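PDB 6MC8: DNA repair protein PprA from Deinococcus deserti, which binds DNA and takes part in the repair of radiation-induced DNA damage and in genome segregation, with a capacity to form filaments. Local coordinates for residues R159-I162 with D167-T170; V43-L48 with L252-F257; M129-P134 with S138-L143. The protein carries 2 engineered substitutions. One frame throughout, in Å; residues are numbered along the deposited sequence.

Contact 1: residues R159-I162 with D167-T170; sequences RVLI and DFET
Leu161 sets its CB over the face of the Phe168 ring, 3.6 Å from the centroid and almost on the ring normal (7° off), a CH-pi contact. With CG anti to the carbonyl carbon (chi1 -69°), the leucine fork spreads along one flank of the ring: CD1 comes 3.7 Å from Phe168 CD2, while the other methyl meets Phe168 CB and CG. The phenylalanine reaches the helix because its own CG sits between backbone N and carbonyl carbon (chi1 72°). Its far end slips past the last helical turn, with CE1 3.3 Å from Leu161 O and CZ 4.1 Å from Ile162 CG1, the latter an oblique approach. The carbonyls of Leu161 and Ile162 are engaged by the guanidinium of Arg185, on which the Phe168 side chain also packs. With an alanine in place of Phe168, Leu161 CB and CD1 would probably lose their apolar partner and a gap would open between helix and strand. Val160 and Leu161 meanwhile touch Val160 of the second subunit. The arrangement is a helix packed by aliphatic side chains on an aromatic at the start of a strand at the edge of this chain's antiparallel sheet, beside the dimer interface.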
# COMPACT_ATOMS: atom_id res chain seq x y z
N ARG A 159 10.38 13.20 -2.10
CA ARG A 159 9.48 13.99 -2.94
C ARG A 159 8.58 13.10 -3.78
O ARG A 159 7.39 13.39 -3.95
CB ARG A 159 10.29 14.94 -3.81
CG ARG A 159 9.46 15.87 -4.66
CD ARG A 159 10.32 16.89 -5.36
NE ARG A 159 10.90 17.82 -4.40
CZ ARG A 159 10.29 18.92 -3.96
NH1 ARG A 159 9.08 19.22 -4.40
NH2 ARG A 159 10.89 19.71 -3.08
N VAL A 160 9.12 12.00 -4.28
CA VAL A 160 8.31 11.09 -5.09
C VAL A 160 7.41 10.24 -4.19
O VAL A 160 6.27 9.93 -4.55
CB VAL A 160 9.23 10.23 -5.98
CG1 VAL A 160 8.44 9.26 -6.83
CG2 VAL A 160 10.09 11.12 -6.86
N LEU A 161 7.90 9.87 -3.00
CA LEU A 161 7.11 9.05 -2.09
C LEU A 161 5.93 9.82 -1.52
O LEU A 161 4.85 9.25 -1.30
CB LEU A 161 8.01 8.52 -0.96
CG LEU A 161 9.07 7.48 -1.31
CD1 LEU A 161 10.03 7.31 -0.15
CD2 LEU A 161 8.46 6.16 -1.67
N ILE A 162 6.10 11.12 -1.27
CA ILE A 162 5.01 11.92 -0.73
C ILE A 162 4.02 12.28 -1.82
O ILE A 162 2.80 12.12 -1.65
CB ILE A 162 5.58 13.17 -0.03
CG1 ILE A 162 6.29 12.79 1.27
CG2 ILE A 162 4.51 14.17 0.29
CD1 ILE A 162 7.14 13.88 1.84
N ASP A 167 1.10 3.94 0.35
CA ASP A 167 1.78 3.60 1.60
C ASP A 167 3.28 3.35 1.40
O ASP A 167 3.69 2.59 0.52
CB ASP A 167 1.17 2.35 2.24
CG ASP A 167 -0.28 2.53 2.60
OD1 ASP A 167 -0.75 3.68 2.65
OD2 ASP A 167 -0.93 1.51 2.90
N PHE A 168 4.09 4.04 2.20
CA PHE A 168 5.53 3.87 2.20
C PHE A 168 6.00 4.07 3.63
O PHE A 168 5.26 4.56 4.47
CB PHE A 168 6.23 4.84 1.23
CG PHE A 168 6.23 6.28 1.70
CD1 PHE A 168 5.14 7.09 1.47
CD2 PHE A 168 7.35 6.82 2.31
CE1 PHE A 168 5.15 8.41 1.90
CE2 PHE A 168 7.36 8.13 2.74
CZ PHE A 168 6.26 8.92 2.52
N GLU A 169 7.23 3.67 3.90
CA GLU A 169 7.75 3.91 5.27
C GLU A 169 9.25 4.03 5.17
O GLU A 169 9.85 3.25 4.50
CB GLU A 169 7.47 2.73 6.19
CG GLU A 169 8.05 2.91 7.56
CD GLU A 169 7.73 1.78 8.50
OE1 GLU A 169 7.02 0.85 8.08
OE2 GLU A 169 8.21 1.82 9.65
N THR A 170 9.82 5.04 5.78
CA THR A 170 11.29 5.16 5.78
C THR A 170 11.87 4.55 7.05
O THR A 170 11.18 4.37 8.03
CB THR A 170 11.81 6.58 5.58
OG1 THR A 170 11.55 7.34 6.74
CG2 THR A 170 11.17 7.30 4.43

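Contact 2: residues V43-L48 with L252-F257; sequences VATAGL and LPEAHF
Thr45 OG1, which lies 3.7 Å from Phe257 CB, is gripped by two groups outside the contact: it donates to the carbonyl of Leu42 and receives the indole N-H of Trp80. Its position between backbone N and carbonyl carbon (chi1 64°) turns the hydroxyl back toward the helix end and sends the methyl across to residues 252-257. CG2 then rests on the short 3-10 turn, 3.8 Å from both Pro253 C and Glu254 N. The proline flanks it with CB at 3.9 Å from the same methyl. Glu254 folds round it as well: bent at chi2 (85°), its chain lays CG, CD and OE2 alongside, OE2 at 3.8 Å from Thr45 CG2, while that oxygen makes a long, weak ion pair with Arg298. Of the Phe257 side chain, CB meets Thr45; the ring leads away to that of Trp80. Thr45 itself sits within the Schellman motif that ends the helix, with Leu48 N bonded to Val43 O, Gly47 N to Ala44 O, and Gly47 at positive phi. No hydrogen bond joins the segments; one methyl does most of the touching by van der Waals packing, and the polar ends of Thr45 and Glu254 find their mates elsewhere.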
# COMPACT_ATOMS: atom_id res chain seq x y z
N VAL A 43 -0.71 9.76 31.73
CA VAL A 43 -0.51 10.46 30.47
C VAL A 43 0.04 11.86 30.65
O VAL A 43 0.42 12.49 29.66
CB VAL A 43 -1.82 10.51 29.65
CG1 VAL A 43 -2.26 9.11 29.30
CG2 VAL A 43 -2.91 11.24 30.41
N ALA A 44 0.13 12.36 31.89
CA ALA A 44 0.82 13.62 32.13
C ALA A 44 2.33 13.47 32.04
O ALA A 44 3.03 14.47 31.91
CB ALA A 44 0.43 14.19 33.49
N THR A 45 2.84 12.24 32.11
CA THR A 45 4.25 11.99 31.83
C THR A 45 4.57 12.15 30.35
O THR A 45 5.74 12.31 30.00
CB THR A 45 4.65 10.59 32.29
OG1 THR A 45 3.93 9.61 31.54
CG2 THR A 45 4.35 10.41 33.77
N ALA A 46 3.56 12.11 29.49
CA ALA A 46 3.71 12.45 28.09
C ALA A 46 3.28 13.87 27.77
O ALA A 46 3.20 14.23 26.60
CB ALA A 46 2.93 11.46 27.22
N GLY A 47 3.00 14.68 28.78
CA GLY A 47 2.66 16.07 28.56
C GLY A 47 1.20 16.36 28.34
O GLY A 47 0.86 17.48 27.95
N LEU A 48 0.32 15.39 28.58
CA LEU A 48 -1.09 15.57 28.32
C LEU A 48 -1.81 16.08 29.56
O LEU A 48 -1.49 15.69 30.68
CB LEU A 48 -1.74 14.26 27.88
CG LEU A 48 -1.60 13.74 26.45
CD1 LEU A 48 -0.25 13.13 26.16
CD2 LEU A 48 -2.68 12.73 26.20
N LEU A 252 5.52 6.38 41.30
CA LEU A 252 5.05 7.37 40.35
C LEU A 252 5.29 6.89 38.92
O LEU A 252 6.26 6.18 38.65
CB LEU A 252 5.77 8.69 40.58
CG LEU A 252 5.57 9.40 41.92
CD1 LEU A 252 6.42 10.64 41.96
CD2 LEU A 252 4.12 9.75 42.16
N PRO A 253 4.42 7.28 37.98
CA PRO A 253 4.66 6.94 36.57
C PRO A 253 5.82 7.69 35.96
O PRO A 253 6.30 7.31 34.90
CB PRO A 253 3.34 7.30 35.89
CG PRO A 253 2.75 8.32 36.76
CD PRO A 253 3.13 7.96 38.16
N GLU A 254 6.28 8.76 36.62
CA GLU A 254 7.46 9.49 36.19
C GLU A 254 8.73 8.66 36.32
O GLU A 254 9.73 8.96 35.66
CB GLU A 254 7.56 10.78 37.00
CG GLU A 254 6.55 11.86 36.63
CD GLU A 254 5.22 11.71 37.32
OE1 GLU A 254 5.07 10.81 38.17
OE2 GLU A 254 4.30 12.48 37.01
N ALA A 255 8.73 7.64 37.17
CA ALA A 255 9.88 6.76 37.28
C ALA A 255 9.87 5.63 36.26
O ALA A 255 10.81 4.83 36.24
CB ALA A 255 9.96 6.16 38.68
N HIS A 256 8.83 5.54 35.43
CA HIS A 256 8.67 4.40 34.54
C HIS A 256 8.27 4.78 33.12
O HIS A 256 8.15 3.90 32.27
CB HIS A 256 7.63 3.43 35.12
CG HIS A 256 7.97 2.99 36.51
ND1 HIS A 256 8.96 2.07 36.78
CD2 HIS A 256 7.48 3.38 37.71
CE1 HIS A 256 9.05 1.90 38.08
NE2 HIS A 256 8.17 2.68 38.67
N PHE A 257 8.08 6.06 32.85
CA PHE A 257 7.67 6.55 31.54
C PHE A 257 8.37 7.87 31.27
O PHE A 257 8.39 8.75 32.13
CB PHE A 257 6.15 6.71 31.45
CG PHE A 257 5.41 5.42 31.38
CD1 PHE A 257 5.19 4.80 30.17
CD2 PHE A 257 4.94 4.81 32.53
CE1 PHE A 257 4.50 3.61 30.10
CE2 PHE A 257 4.26 3.62 32.47
CZ PHE A 257 4.04 3.02 31.25

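Contact 3: residues M129-P134 with S138-L143; sequences MQAPGP and SEWGIL
Trp140 closes over Ala131 where the chain between helices 119-127 and 156-163 doubles back on itself, an antiparallel reversal with a single beta bridge, Pro132 with Ser138, rather than a regular hairpin. From CB, which itself makes no contact with residues 129-134, the indole is swung toward the other arm, CG standing anti to the carbonyl carbon (chi1 -63°). CD1 passes by the backbone N and the methyl of Ala131. NE1 goes furthest along that arm and donates to Met129 O at 3.1 Å; the acceptor lies out of the ring plane, yet the donor falls in the carbonyl plane on a lone pair, and the bond is bent (140° at the hydrogen). Across the face of the five-membered ring sits Ala131 CB, 3.5 Å from CE2 and 3.7 Å from the ring centroid, a CH-pi contact displaced toward the rim. CZ2, the part of the benzo ring that reaches this alanine, is 3.8 Å from its CB. The indole also meets the ring of His86, their planes at about 40°.

The backbone secures the reversal beside the indole. Ala131 O takes a nearly straight bond from Glu139 N at 2.7 Å and also faces the CA of Ser138, in a CA-H...O contact. A water accepts from Ala131 N and joins it to Ser138 OG. The Ser138 carbonyl turns elsewhere, to Trp172 NE1, which ties the loop to strand 168-176.

Glu139, extended beyond CG, runs beside Gly133, its CG 3.7 Å from Gly133 CA, and crosses Pro134 at about a right angle. At the end of that chain, Glu139 OE2 comes 3.2 Å from Gly133 CA.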
# COMPACT_ATOMS: atom_id res chain seq x y z
N MET A 129 6.90 -6.04 24.51
CA MET A 129 6.45 -5.92 23.14
C MET A 129 7.50 -5.27 22.24
O MET A 129 7.31 -5.23 21.02
CB MET A 129 5.17 -5.09 23.09
CG MET A 129 4.05 -5.61 23.95
SD MET A 129 2.65 -4.49 23.97
CE MET A 129 1.65 -5.24 25.23
N GLN A 130 8.53 -4.69 22.83
CA GLN A 130 9.52 -3.91 22.05
C GLN A 130 10.62 -4.77 21.42
O GLN A 130 10.84 -5.86 21.87
CB GLN A 130 10.26 -2.92 22.94
CG GLN A 130 9.41 -1.99 23.76
CD GLN A 130 10.27 -1.05 24.57
OE1 GLN A 130 10.27 0.14 24.39
NE2 GLN A 130 11.05 -1.59 25.48
N ALA A 131 11.27 -4.22 20.41
CA ALA A 131 12.44 -4.81 19.76
C ALA A 131 13.47 -3.72 19.51
O ALA A 131 13.48 -3.09 18.45
CB ALA A 131 12.07 -5.51 18.46
N PRO A 132 14.36 -3.46 20.47
CA PRO A 132 15.43 -2.49 20.24
C PRO A 132 16.52 -3.06 19.35
O PRO A 132 16.73 -4.27 19.29
CB PRO A 132 15.96 -2.21 21.65
CG PRO A 132 14.89 -2.64 22.57
CD PRO A 132 14.27 -3.82 21.89
N GLY A 133 17.22 -2.16 18.67
CA GLY A 133 18.40 -2.53 17.92
C GLY A 133 19.64 -2.42 18.77
O GLY A 133 19.57 -2.27 20.00
N PRO A 134 20.81 -2.52 18.14
CA PRO A 134 22.06 -2.35 18.90
C PRO A 134 22.29 -0.93 19.37
O PRO A 134 22.95 -0.72 20.40
CB PRO A 134 23.14 -2.80 17.91
CG PRO A 134 22.52 -2.60 16.58
CD PRO A 134 21.06 -2.85 16.73
N SER A 138 14.00 1.44 17.96
CA SER A 138 13.07 0.35 17.70
C SER A 138 13.30 -0.23 16.31
O SER A 138 13.41 0.50 15.32
CB SER A 138 11.63 0.84 17.83
OG SER A 138 10.71 -0.21 17.59
N GLU A 139 13.38 -1.56 16.23
CA GLU A 139 13.59 -2.24 14.96
C GLU A 139 12.29 -2.57 14.23
O GLU A 139 12.35 -2.96 13.06
CB GLU A 139 14.38 -3.53 15.14
CG GLU A 139 15.85 -3.35 15.39
CD GLU A 139 16.57 -4.67 15.59
OE1 GLU A 139 15.88 -5.70 15.71
OE2 GLU A 139 17.81 -4.68 15.60
N TRP A 140 11.14 -2.44 14.89
CA TRP A 140 9.88 -2.74 14.22
C TRP A 140 9.58 -1.70 13.15
O TRP A 140 9.89 -0.52 13.31
CB TRP A 140 8.71 -2.77 15.20
CG TRP A 140 8.71 -3.80 16.28
CD1 TRP A 140 8.76 -3.57 17.62
CD2 TRP A 140 8.71 -5.22 16.12
NE1 TRP A 140 8.74 -4.75 18.31
CE2 TRP A 140 8.72 -5.79 17.41
CE3 TRP A 140 8.70 -6.08 15.02
CZ2 TRP A 140 8.73 -7.16 17.62
CZ3 TRP A 140 8.69 -7.43 15.23
CH2 TRP A 140 8.71 -7.96 16.52
N GLY A 141 8.97 -2.16 12.07
CA GLY A 141 8.33 -1.25 11.15
C GLY A 141 6.95 -0.85 11.65
O GLY A 141 6.26 -1.61 12.32
N ILE A 142 6.57 0.38 11.31
CA ILE A 142 5.25 0.88 11.69
C ILE A 142 4.17 0.23 10.84
O ILE A 142 3.14 -0.23 11.34
CB ILE A 142 5.23 2.41 11.57
CG1 ILE A 142 6.31 3.00 12.46
CG2 ILE A 142 3.87 2.96 11.92
CD1 ILE A 142 6.58 4.43 12.21
N LEU A 143 4.40 0.18 9.53
CA LEU A 143 3.53 -0.51 8.60
C LEU A 143 3.71 -2.02 8.77
O LEU A 143 4.59 -2.48 9.50
CB LEU A 143 3.86 -0.05 7.18
CG LEU A 143 3.60 1.41 6.85
CD1 LEU A 143 3.98 1.67 5.42
CD2 LEU A 143 2.15 1.76 7.09
O HOH W 1 10.18 -1.66 19.53

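In the fold
Burial falls from contact 1 to contact 3, though contact 2 lies nearest the chain centre. Contact 1 packs helix 156-163 on strand 168-176 near the second subunit, by mostly apolar packing without hydrogen bonds across its segments. Contact 2, partly buried, joins the loops after helices 35-43 and 245-250 through a methyl; the loop it closes encloses the other two. Contact 3, at the surface, is a local reversal and the only one bridged by direct hydrogen bonds and a water. Its loop is held to the strand of contact 1 through Glu169, whose OE2 probably accepts from Ile142 N at 2.7 Å and OE1 from Leu143 N. Contact 2 touches neither, about 9 Å from contact 3 at the nearest atoms.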